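Local coordinates for protein Vlm2 (Streptomyces tsusimaensis, PDB 6ECB) that carries, in this chain, the thioesterase domain of a nonribosomal peptide synthetase for the depsipeptide valinomycin, an alpha/beta-hydrolase that probably releases the depsipeptide product from its phosphopantetheine-bound carrier, at residues G113-F118 against D225-Q230; L124-I129 against P229-D234. All blocks are in the same frame, centred on the assembly; numbering follows the deposited sequence.

Contact 1. Residues G113-F118 against D225-Q230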
ATOM      1  N   GLY A 113       3.865  -1.375   1.974  1.00 14.78           N
ATOM      2  CA  GLY A 113       3.921  -0.659   0.719  1.00 14.37           C
ATOM      3  C   GLY A 113       4.755   0.605   0.811  1.00 16.08           C
ATOM      4  O   GLY A 113       5.359   1.018  -0.181  1.00 16.30           O
ATOM      5  N   GLY A 114       4.814   1.220   1.994  1.00 16.92           N
ATOM      6  CA  GLY A 114       5.685   2.390   2.162  1.00 15.58           C
ATOM      7  C   GLY A 114       7.158   2.048   2.061  1.00 14.52           C
ATOM      8  O   GLY A 114       7.938   2.766   1.420  1.00 15.78           O
ATOM      9  N   HIS A 115       7.571   0.938   2.685  1.00 14.74           N
ATOM     10  CA  HIS A 115       8.962   0.534   2.555  1.00 14.53           C
ATOM     11  C   HIS A 115       9.290   0.137   1.136  1.00 19.34           C
ATOM     12  O   HIS A 115      10.368   0.453   0.634  1.00 18.10           O
ATOM     13  CB  HIS A 115       9.268  -0.619   3.493  1.00 18.95           C
ATOM     14  CG  HIS A 115       8.982  -0.281   4.898  1.00 20.77           C
ATOM     15  ND1 HIS A 115       7.729  -0.405   5.435  1.00 24.48           N
ATOM     16  CD2 HIS A 115       9.760   0.270   5.859  1.00 24.00           C
ATOM     17  CE1 HIS A 115       7.750   0.018   6.686  1.00 31.37           C
ATOM     18  NE2 HIS A 115       8.970   0.440   6.962  1.00 26.81           N
ATOM     19  N   ILE A 116       8.383  -0.604   0.488  1.00 16.26           N
ATOM     20  CA  ILE A 116       8.610  -0.957  -0.900  1.00 13.74           C
ATOM     21  C   ILE A 116       8.732   0.305  -1.746  1.00 17.05           C
ATOM     22  O   ILE A 116       9.612   0.415  -2.603  1.00 18.79           O
ATOM     23  CB  ILE A 116       7.484  -1.872  -1.420  1.00 15.16           C
ATOM     24  CG1 ILE A 116       7.547  -3.216  -0.698  1.00 15.36           C
ATOM     25  CG2 ILE A 116       7.661  -2.086  -2.925  1.00 16.67           C
ATOM     26  CD1 ILE A 116       6.350  -4.114  -0.995  1.00 17.23           C
ATOM     27  N   ALA A 117       7.849   1.273  -1.509  1.00 16.01           N
ATOM     28  CA  ALA A 117       7.866   2.522  -2.267  1.00 14.28           C
ATOM     29  C   ALA A 117       9.177   3.275  -2.085  1.00 15.86           C
ATOM     30  O   ALA A 117       9.722   3.830  -3.049  1.00 16.17           O
ATOM     31  CB  ALA A 117       6.688   3.386  -1.832  1.00 14.91           C
ATOM     32  N   PHE A 118       9.698   3.315  -0.856  1.00 16.72           N
ATOM     33  CA  PHE A 118      10.991   3.972  -0.640  1.00 15.47           C
ATOM     34  C   PHE A 118      12.076   3.321  -1.487  1.00 17.54           C
ATOM     35  O   PHE A 118      12.823   3.993  -2.221  1.00 16.40           O
ATOM     36  CB  PHE A 118      11.374   3.920   0.851  1.00 15.19           C
ATOM     37  CG  PHE A 118      12.722   4.555   1.134  1.00 17.40           C
ATOM     38  CD1 PHE A 118      13.898   3.836   0.986  1.00 20.04           C
ATOM     39  CD2 PHE A 118      12.804   5.900   1.484  1.00 17.23           C
ATOM     40  CE1 PHE A 118      15.136   4.450   1.206  1.00 21.24           C
ATOM     41  CE2 PHE A 118      14.032   6.509   1.695  1.00 16.74           C
ATOM     42  CZ  PHE A 118      15.186   5.798   1.550  1.00 17.14           C
ATOM     43  N   ASP A 225      14.749  -5.695   9.670  1.00 25.68           N
ATOM     44  CA  ASP A 225      16.073  -5.184   9.343  1.00 33.00           C
ATOM     45  C   ASP A 225      16.300  -5.101   7.841  1.00 39.51           C
ATOM     46  O   ASP A 225      17.078  -4.260   7.389  1.00 32.83           O
ATOM     47  CB  ASP A 225      17.157  -6.052   9.987  1.00 50.03           C
ATOM     48  CG  ASP A 225      17.043  -6.102  11.504  1.00 76.47           C
ATOM     49  OD1 ASP A 225      16.640  -5.088  12.112  1.00 81.83           O
ATOM     50  OD2 ASP A 225      17.359  -7.160  12.092  1.00 88.42           O
ATOM     51  N   VAL A 226      15.633  -5.952   7.061  1.00 31.06           N
ATOM     52  CA  VAL A 226      15.744  -5.924   5.604  1.00 24.61           C
ATOM     53  C   VAL A 226      14.961  -4.761   4.998  1.00 25.20           C
ATOM     54  O   VAL A 226      15.393  -4.159   4.002  1.00 26.09           O
ATOM     55  CB  VAL A 226      15.262  -7.273   5.040  1.00 38.97           C
ATOM     56  CG1 VAL A 226      15.142  -7.204   3.552  1.00 40.39           C
ATOM     57  CG2 VAL A 226      16.219  -8.409   5.464  1.00 45.21           C
ATOM     58  N   VAL A 227      13.780  -4.444   5.544  1.00 20.25           N
ATOM     59  CA  VAL A 227      12.940  -3.418   4.934  1.00 18.61           C
ATOM     60  C   VAL A 227      13.301  -2.016   5.423  1.00 22.07           C
ATOM     61  O   VAL A 227      12.866  -1.032   4.819  1.00 20.00           O
ATOM     62  CB  VAL A 227      11.429  -3.666   5.151  1.00 22.49           C
ATOM     63  CG1 VAL A 227      11.062  -5.124   4.786  1.00 25.26           C
ATOM     64  CG2 VAL A 227      10.989  -3.351   6.555  1.00 24.07           C
ATOM     65  N   LEU A 228      14.106  -1.897   6.472  1.00 24.08           N
ATOM     66  CA  LEU A 228      14.536  -0.581   6.934  1.00 20.81           C
ATOM     67  C   LEU A 228      15.292   0.155   5.827  1.00 21.44           C
ATOM     68  O   LEU A 228      16.177  -0.430   5.188  1.00 22.50           O
ATOM     69  CB  LEU A 228      15.437  -0.739   8.165  1.00 24.52           C
ATOM     70  CG  LEU A 228      15.868   0.583   8.818  1.00 28.03           C
ATOM     71  CD1 LEU A 228      14.700   1.184   9.592  1.00 25.55           C
ATOM     72  CD2 LEU A 228      17.076   0.371   9.729  1.00 31.31           C
ATOM     73  N   PRO A 229      14.971   1.420   5.557  1.00 20.80           N
ATOM     74  CA  PRO A 229      15.785   2.192   4.620  1.00 23.00           C
ATOM     75  C   PRO A 229      17.247   2.209   5.050  1.00 29.08           C
ATOM     76  O   PRO A 229      17.565   2.173   6.236  1.00 28.26           O
ATOM     77  CB  PRO A 229      15.149   3.585   4.679  1.00 21.30           C
ATOM     78  CG  PRO A 229      13.724   3.327   5.020  1.00 22.63           C
ATOM     79  CD  PRO A 229      13.753   2.145   5.954  1.00 22.81           C
ATOM     80  N   GLN A 230      18.130   2.262   4.065  1.00 29.02           N
ATOM     81  CA  GLN A 230      19.568   2.215   4.323  1.00 42.06           C
ATOM     82  C   GLN A 230      20.363   3.230   3.513  1.00 58.21           C
ATOM     83  O   GLN A 230      21.596   3.141   3.485  1.00 52.60           O
ATOM     84  CB  GLN A 230      20.135   0.825   4.022  1.00 45.67           C
ATOM     85  CG  GLN A 230      19.749  -0.257   5.002  1.00 60.83           C
ATOM     86  CD  GLN A 230      20.266  -0.003   6.412  1.00 59.10           C
ATOM     87  OE1 GLN A 230      21.040   0.929   6.651  1.00 56.84           O
ATOM     88  NE2 GLN A 230      19.837  -0.834   7.352  1.00 55.31           N
TER
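The phenyl ring of Phe118 overlaps the pyrrolidine ring of Pro229, which sets CB over one face of the aromatic ring. This is a CH-pi contact: Pro229 CB stands 3.9 Å from the centroid of the Phe118 ring, displaced toward the CE1 rim, where Phe118 CE1 and Pro229 CB come within 3.6 Å. With CG anti to the backbone N (chi1 179°), the Phe118 ring swings out from its helix toward the proline. One turn earlier His115 repeats the theme against Val227, whose CG2 methyl lies 4.1 Å from the imidazole centroid of His115 and 22° off the ring normal. The carbonyl O of Val227 also comes up to the ring, 3.5 Å from His115 CD2.

Helix 112-126 follows the probable nucleophile elbow of this alpha/beta-hydrolase fold, so the contact packs the end of helix 224-227 and the residues after it on the helix leading away from Ser111, the likely nucleophile. The imidazole is held by more than the valine: ND1 makes a weak hydrogen bond back to Ser111 O, and NE2 weak ones to Pro140 O and Pro141 O. Were Phe118 an alanine, Pro229 CB would lose the ring it lies over, which is likely to open a gap between the helix and the proline, where Leu233 and Leu134 also touch the phenyl group.

Contact 2. Residues L124-I129 against P229-D234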
ATOM      1  N   LEU A 124      14.481   3.537  -9.044  1.00 19.52           N
ATOM      2  CA  LEU A 124      14.218   4.381 -10.205  1.00 17.76           C
ATOM      3  C   LEU A 124      15.294   5.451 -10.346  1.00 17.13           C
ATOM      4  O   LEU A 124      15.786   5.698 -11.443  1.00 18.61           O
ATOM      5  CB  LEU A 124      12.830   5.010 -10.089  1.00 18.00           C
ATOM      6  CG  LEU A 124      11.675   4.013 -10.213  1.00 16.98           C
ATOM      7  CD1 LEU A 124      10.368   4.720  -9.903  1.00 20.11           C
ATOM      8  CD2 LEU A 124      11.609   3.366 -11.589  1.00 21.56           C
ATOM      9  N   LEU A 125      15.668   6.101  -9.240  1.00 18.82           N
ATOM     10  CA  LEU A 125      16.697   7.133  -9.340  1.00 19.80           C
ATOM     11  C   LEU A 125      18.001   6.558  -9.878  1.00 20.02           C
ATOM     12  O   LEU A 125      18.678   7.178 -10.706  1.00 20.21           O
ATOM     13  CB  LEU A 125      16.932   7.762  -7.974  1.00 22.73           C
ATOM     14  CG  LEU A 125      15.776   8.565  -7.399  1.00 29.67           C
ATOM     15  CD1 LEU A 125      16.100   8.926  -5.957  1.00 47.65           C
ATOM     16  CD2 LEU A 125      15.539   9.802  -8.179  1.00 27.08           C
ATOM     17  N   ASP A 126      18.355   5.354  -9.433  1.00 21.80           N
ATOM     18  CA  ASP A 126      19.579   4.717  -9.901  1.00 22.64           C
ATOM     19  C   ASP A 126      19.544   4.446 -11.394  1.00 20.99           C
ATOM     20  O   ASP A 126      20.599   4.353 -12.030  1.00 22.81           O
ATOM     21  CB  ASP A 126      19.807   3.406  -9.160  1.00 26.18           C
ATOM     22  CG  ASP A 126      20.228   3.599  -7.731  1.00 46.54           C
ATOM     23  OD1 ASP A 126      20.562   4.721  -7.318  1.00 33.51           O
ATOM     24  OD2 ASP A 126      20.207   2.599  -7.007  1.00 38.90           O
ATOM     25  N   ARG A 127      18.344   4.280 -11.966  1.00 20.13           N
ATOM     26  CA  ARG A 127      18.173   4.056 -13.387  1.00 21.98           C
ATOM     27  C   ARG A 127      17.929   5.344 -14.167  1.00 20.64           C
ATOM     28  O   ARG A 127      17.657   5.274 -15.367  1.00 22.77           O
ATOM     29  CB  ARG A 127      16.981   3.117 -13.662  1.00 30.33           C
ATOM     30  CG  ARG A 127      17.025   1.768 -12.980  1.00 42.79           C
ATOM     31  CD  ARG A 127      15.671   1.033 -13.134  1.00 47.21           C
ATOM     32  NE  ARG A 127      15.193   1.064 -14.520  1.00 57.95           N
ATOM     33  CZ  ARG A 127      14.093   0.441 -14.949  1.00 66.35           C
ATOM     34  NH1 ARG A 127      13.364  -0.277 -14.100  1.00 54.98           N
ATOM     35  NH2 ARG A 127      13.729   0.530 -16.228  1.00 48.70           N
ATOM     36  N   GLY A 128      18.028   6.507 -13.537  1.00 20.40           N
ATOM     37  CA  GLY A 128      17.855   7.750 -14.278  1.00 21.01           C
ATOM     38  C   GLY A 128      16.410   8.174 -14.441  1.00 20.48           C
ATOM     39  O   GLY A 128      16.068   8.835 -15.426  1.00 21.19           O
ATOM     40  N   ILE A 129      15.545   7.759 -13.520  1.00 19.38           N
ATOM     41  CA  ILE A 129      14.124   8.111 -13.521  1.00 18.87           C
ATOM     42  C   ILE A 129      13.833   8.784 -12.194  1.00 20.67           C
ATOM     43  O   ILE A 129      14.030   8.172 -11.138  1.00 20.91           O
ATOM     44  CB  ILE A 129      13.242   6.871 -13.695  1.00 18.89           C
ATOM     45  CG1 ILE A 129      13.613   6.159 -15.002  1.00 20.89           C
ATOM     46  CG2 ILE A 129      11.747   7.239 -13.624  1.00 22.76           C
ATOM     47  CD1 ILE A 129      12.956   4.771 -15.114  1.00 25.01           C
ATOM     48  N   PRO A 229      14.971   1.420   5.557  1.00 20.80           N
ATOM     49  CA  PRO A 229      15.785   2.192   4.620  1.00 23.00           C
ATOM     50  C   PRO A 229      17.247   2.209   5.050  1.00 29.08           C
ATOM     51  O   PRO A 229      17.565   2.173   6.236  1.00 28.26           O
ATOM     52  CB  PRO A 229      15.149   3.585   4.679  1.00 21.30           C
ATOM     53  CG  PRO A 229      13.724   3.327   5.020  1.00 22.63           C
ATOM     54  CD  PRO A 229      13.753   2.145   5.954  1.00 22.81           C
ATOM     55  N   GLN A 230      18.130   2.262   4.065  1.00 29.02           N
ATOM     56  CA  GLN A 230      19.568   2.215   4.323  1.00 42.06           C
ATOM     57  C   GLN A 230      20.363   3.230   3.513  1.00 58.21           C
ATOM     58  O   GLN A 230      21.596   3.141   3.485  1.00 52.60           O
ATOM     59  CB  GLN A 230      20.135   0.825   4.022  1.00 45.67           C
ATOM     60  CG  GLN A 230      19.749  -0.257   5.002  1.00 60.83           C
ATOM     61  CD  GLN A 230      20.266  -0.003   6.412  1.00 59.10           C
ATOM     62  OE1 GLN A 230      21.040   0.929   6.651  1.00 56.84           O
ATOM     63  NE2 GLN A 230      19.837  -0.834   7.352  1.00 55.31           N
ATOM     64  N   ARG A 231      19.707   4.154   2.823  1.00 28.75           N
ATOM     65  CA  ARG A 231      20.372   5.263   2.151  1.00 37.09           C
ATOM     66  C   ARG A 231      19.411   6.438   2.163  1.00 33.47           C
ATOM     67  O   ARG A 231      18.244   6.301   2.540  1.00 33.46           O
ATOM     68  CB  ARG A 231      20.794   4.894   0.724  1.00 42.15           C
ATOM     69  CG  ARG A 231      19.644   4.683  -0.239  1.00 52.49           C
ATOM     70  CD  ARG A 231      20.167   4.264  -1.601  1.00 67.88           C
ATOM     71  NE  ARG A 231      19.961   5.290  -2.620  1.00 68.20           N
ATOM     72  CZ  ARG A 231      20.244   5.112  -3.907  1.00 72.38           C
ATOM     73  NH1 ARG A 231      20.746   3.952  -4.310  1.00 55.73           N
ATOM     74  NH2 ARG A 231      20.014   6.081  -4.787  1.00 76.00           N
ATOM     75  N   LYS A 232      19.913   7.614   1.811  1.00 23.80           N
ATOM     76  CA  LYS A 232      19.046   8.774   1.751  1.00 22.47           C
ATOM     77  C   LYS A 232      18.456   8.887   0.352  1.00 33.83           C
ATOM     78  O   LYS A 232      19.133   8.647  -0.653  1.00 31.62           O
ATOM     79  CB  LYS A 232      19.772  10.056   2.099  1.00 26.26           C
ATOM     80  CG  LYS A 232      20.340  10.118   3.519  1.00 33.27           C
ATOM     81  CD  LYS A 232      20.588  11.557   3.856  1.00 34.52           C
ATOM     82  CE  LYS A 232      21.250  11.762   5.193  1.00 51.23           C
ATOM     83  NZ  LYS A 232      21.079  13.176   5.597  1.00 57.07           N
ATOM     84  N   LEU A 233      17.198   9.274   0.296  1.00 23.54           N
ATOM     85  CA  LEU A 233      16.472   9.403  -0.959  1.00 22.56           C
ATOM     86  C   LEU A 233      16.498  10.854  -1.392  1.00 22.88           C
ATOM     87  O   LEU A 233      16.232  11.758  -0.599  1.00 20.72           O
ATOM     88  CB  LEU A 233      15.032   8.911  -0.777  1.00 20.46           C
ATOM     89  CG  LEU A 233      14.146   8.947  -1.993  1.00 22.32           C
ATOM     90  CD1 LEU A 233      14.598   7.953  -3.047  1.00 30.93           C
ATOM     91  CD2 LEU A 233      12.713   8.653  -1.570  1.00 22.66           C
ATOM     92  N   ASP A 234      16.849  11.087  -2.659  1.00 20.62           N
ATOM     93  CA  ASP A 234      17.084  12.426  -3.156  1.00 21.17           C
ATOM     94  C   ASP A 234      15.858  13.027  -3.844  1.00 32.72           C
ATOM     95  O   ASP A 234      16.006  13.726  -4.846  1.00 33.39           O
ATOM     96  CB  ASP A 234      18.272  12.390  -4.126  1.00 29.30           C
ATOM     97  CG  ASP A 234      18.697  13.762  -4.578  1.00 47.51           C
ATOM     98  OD1 ASP A 234      18.738  14.653  -3.723  1.00 35.01           O
ATOM     99  OD2 ASP A 234      18.966  13.953  -5.784  1.00 42.37           O
TER
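The guanidinium of Arg231 meets the carboxylate of Asp126 end-on, through NH1 and NH2, in a salt bridge whose side chains reach across from opposite directions. NH2 of Arg231 donates to OD1 of Asp126 at 2.9 Å, with an N-H...O angle of 151°, while Arg231 NH1 is shared between the two carboxylate oxygens, 3.1 Å from both Asp126 OD1 and Asp126 OD2. OD1 thus accepts two hydrogen bonds, both on its syn side, with NH2 tilted out of the carboxylate plane, and lies in the guanidinium plane at its edge; OD2 uses its syn lone pair but sits tilted from that plane. The two flat groups are turned 40° against each other, so the grip is skewed rather than coplanar. Arg231 CG occupies the position between backbone N and carbonyl carbon (chi1 68°), and a bend at chi3 helps bring the guanidinium round to the aspartate. Asp234 forms a salt bridge of its own with Arg130.

The apolar part lies beside the ion pair. One methyl of Leu125, CD1, presses on CD1 of Leu233 at 3.4 Å, tight for two carbons, and the two side chains cross at about a right angle. The same Leu125 methyl also reaches the backbone N of Asp234, at 4.0 Å. Leu233 is buried, its side chain also packed on Thr122 of helix 112-126.

Backbone bonds finish the helix here. Ile129 N bonds to Leu124 O and Gly128 N to Leu125 O, a Schellman motif with Gly128 at positive phi as its C-prime residue.

The doubled bonds fix how the two exposed charges face each other, while solvent probably weakens their attraction; the buried Leu233 contact beside them is likely to contribute as well to joining the last helical turn to the loop before strand 237-241.

In the fold
Both contacts fasten one continuous run, residues 225-234, along helix 112-126: contact 1 on its early turns, contact 2 at its C-terminal end, with centres about 12 Å apart. Phe118 bridges them, since its CZ lies 3.3 Å from Arg231 O and its CE2 lies 3.6 Å from Leu233 CB. Contact 1 is buried, about 12 Å from the chain centre to the contact centre, whereas contact 2 is at the surface, about 19 Å out. The probable Ser111-His273-Asp138 triad lies by contact 1, where the His115 side chain comes near it and is tied weakly to the backbone O of Ser111; contact 2 sits farther along the helix. Beyond it the run passes into strand 237-241.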